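Local coordinates for ARF GTPase-activating protein GIT1 (Rattus norvegicus, PDB 6IUH) that serves as a GTPase-activating protein for ARF GTPases and probably docks partner proteins such as paxillin through its C-terminal four-helix bundle, at residues A[8-13]-A[58-63]. Numbering follows the deposited sequence.
Sequences PGLPST and SLFPKR
Pro8 sets its ring against that of Pro61 in a loose apolar touch, CB to CB at 4.4 Å. Its carbonyl and the next one then line the Pro61 ring: Pro8 O meets CG, and Gly9 O comes to 3.3 Å from Pro61 CD, so two backbone oxygens lie against ring carbons of a proline, which has no N-H to offer them. Leu10 CB is directed away from residues 58-63, yet with CG anti to the carbonyl carbon (chi1 -84°) its CD2 methyl comes back to the edge of the Phe60 ring, near the ring plane and 3.9 Å from Phe60 CE2; the Leu10 side chain also touches Leu66 and Glu129. Pro11 makes the broadest contact. The Pro11 and Phe60 side chains cross at about a right angle, with Pro11 CG over one face of the phenyl ring, offset toward the rim. This CG sits 4.0 Å from the ring centroid, 16° off the normal, as a CH-pi contact; Pro11 CD approaches the rim, 3.7 Å from Phe60 CD2. The same proline ring rests on the carbonyl of Leu59, with CB 3.6 Å from Leu59 O, and also meets Leu59 CB. The Phe60 side chain further touches Leu122 and Thr126 of helix 101-128 and Val69 and Leu73 of helix 67-87. Past Pro11 the chain turns away: Ser12 OG accepts a hydrogen bond from Asp15 N, capping helix 13-35. Apolar packing, rich in proline, therefore joins the lead-in to helix 13-35 to the loop between helices 42-57 and 67-87, covering the buried Phe60 at one end of the GIT1 C-terminal four-helix bundle, a fold of the focal adhesion targeting (FAT) type that probably binds paxillin.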
loop_
_atom_site.group_PDB
_atom_site.type_symbol
_atom_site.label_atom_id
_atom_site.label_comp_id
_atom_site.label_asym_id
_atom_site.label_seq_id
_atom_site.Cartn_x
_atom_site.Cartn_y
_atom_site.Cartn_z
ATOM N N PRO A 8 -15.728 -1.406 20.201
ATOM C CA PRO A 8 -14.589 -0.999 19.372
ATOM C C PRO A 8 -14.751 0.401 18.785
ATOM O O PRO A 8 -15.776 0.697 18.170
ATOM C CB PRO A 8 -14.575 -2.054 18.264
ATOM C CG PRO A 8 -15.139 -3.270 18.915
ATOM C CD PRO A 8 -16.186 -2.769 19.879
ATOM N N GLY A 9 -13.746 1.248 18.980
ATOM C CA GLY A 9 -13.743 2.585 18.414
ATOM C C GLY A 9 -12.483 2.836 17.607
ATOM O O GLY A 9 -11.942 1.919 16.990
ATOM N N LEU A 10 -12.011 4.078 17.611
ATOM C CA LEU A 10 -10.769 4.413 16.924
ATOM C C LEU A 10 -9.557 3.913 17.702
ATOM O O LEU A 10 -9.493 4.060 18.921
ATOM C CB LEU A 10 -10.657 5.923 16.702
ATOM C CG LEU A 10 -11.356 6.489 15.468
ATOM C CD1 LEU A 10 -11.063 7.969 15.343
ATOM C CD2 LEU A 10 -10.908 5.753 14.218
ATOM N N PRO A 11 -8.591 3.318 16.990
ATOM C CA PRO A 11 -7.354 2.819 17.597
ATOM C C PRO A 11 -6.437 3.956 18.028
ATOM O O PRO A 11 -6.622 5.085 17.580
ATOM C CB PRO A 11 -6.719 2.008 16.469
ATOM C CG PRO A 11 -7.210 2.676 15.231
ATOM C CD PRO A 11 -8.615 3.103 15.534
ATOM N N SER A 12 -5.462 3.660 18.880
ATOM C CA SER A 12 -4.510 4.670 19.329
ATOM C C SER A 12 -3.564 5.064 18.199
ATOM O O SER A 12 -3.297 4.267 17.299
ATOM C CB SER A 12 -3.709 4.160 20.527
ATOM O OG SER A 12 -2.901 3.055 20.163
ATOM N N THR A 13 -3.058 6.292 18.251
ATOM C CA THR A 13 -2.123 6.771 17.237
ATOM C C THR A 13 -0.868 5.905 17.191
ATOM O O THR A 13 -0.314 5.661 16.120
ATOM C CB THR A 13 -1.712 8.234 17.486
ATOM O OG1 THR A 13 -1.241 8.377 18.831
ATOM C CG2 THR A 13 -2.895 9.163 17.266
ATOM N N SER A 58 -7.689 -4.224 10.788
ATOM C CA SER A 58 -8.290 -4.830 11.973
ATOM C C SER A 58 -8.226 -3.916 13.199
ATOM O O SER A 58 -8.880 -4.179 14.207
ATOM C CB SER A 58 -7.613 -6.167 12.289
ATOM O OG SER A 58 -6.263 -5.981 12.673
ATOM N N LEU A 59 -7.438 -2.847 13.113
ATOM C CA LEU A 59 -7.361 -1.863 14.190
ATOM C C LEU A 59 -8.656 -1.074 14.306
ATOM O O LEU A 59 -8.975 -0.524 15.365
ATOM C CB LEU A 59 -6.200 -0.894 13.963
ATOM C CG LEU A 59 -4.772 -1.411 14.109
ATOM C CD1 LEU A 59 -3.802 -0.262 13.904
ATOM C CD2 LEU A 59 -4.572 -2.053 15.471
ATOM N N PHE A 60 -9.393 -1.016 13.204
ATOM C CA PHE A 60 -10.606 -0.216 13.122
ATOM C C PHE A 60 -11.841 -1.097 13.293
ATOM O O PHE A 60 -11.779 -2.302 13.053
ATOM C CB PHE A 60 -10.639 0.537 11.789
ATOM C CG PHE A 60 -9.509 1.515 11.624
ATOM C CD1 PHE A 60 -8.286 1.107 11.111
ATOM C CD2 PHE A 60 -9.664 2.841 11.997
ATOM C CE1 PHE A 60 -7.244 2.005 10.963
ATOM C CE2 PHE A 60 -8.626 3.745 11.853
ATOM C CZ PHE A 60 -7.412 3.326 11.336
ATOM N N PRO A 61 -12.962 -0.501 13.734
ATOM C CA PRO A 61 -14.197 -1.266 13.942
ATOM C C PRO A 61 -14.641 -1.990 12.680
ATOM O O PRO A 61 -14.327 -1.538 11.578
ATOM C CB PRO A 61 -15.215 -0.193 14.337
ATOM C CG PRO A 61 -14.398 0.903 14.916
ATOM C CD PRO A 61 -13.120 0.909 14.132
ATOM N N LYS A 62 -15.350 -3.102 12.846
ATOM C CA LYS A 62 -15.878 -3.851 11.713
ATOM C C LYS A 62 -16.776 -2.954 10.869
ATOM O O LYS A 62 -16.765 -3.026 9.641
ATOM C CB LYS A 62 -16.641 -5.087 12.198
ATOM C CG LYS A 62 -15.737 -6.214 12.680
ATOM C CD LYS A 62 -16.320 -6.936 13.887
ATOM C CE LYS A 62 -17.715 -7.474 13.607
ATOM N NZ LYS A 62 -18.282 -8.176 14.793
ATOM N N ARG A 63 -17.541 -2.099 11.539
ATOM C CA ARG A 63 -18.351 -1.099 10.856
ATOM C C ARG A 63 -18.026 0.290 11.392
ATOM O O ARG A 63 -18.650 0.751 12.343
ATOM C CB ARG A 63 -19.838 -1.407 11.024
ATOM C CG ARG A 63 -20.222 -2.789 10.530
ATOM C CD ARG A 63 -21.695 -3.074 10.755
ATOM N NE ARG A 63 -22.077 -2.952 12.159
ATOM C CZ ARG A 63 -21.974 -3.934 13.048
ATOM N NH1 ARG A 63 -22.348 -3.734 14.305
ATOM N NH2 ARG A 63 -21.494 -5.115 12.683
#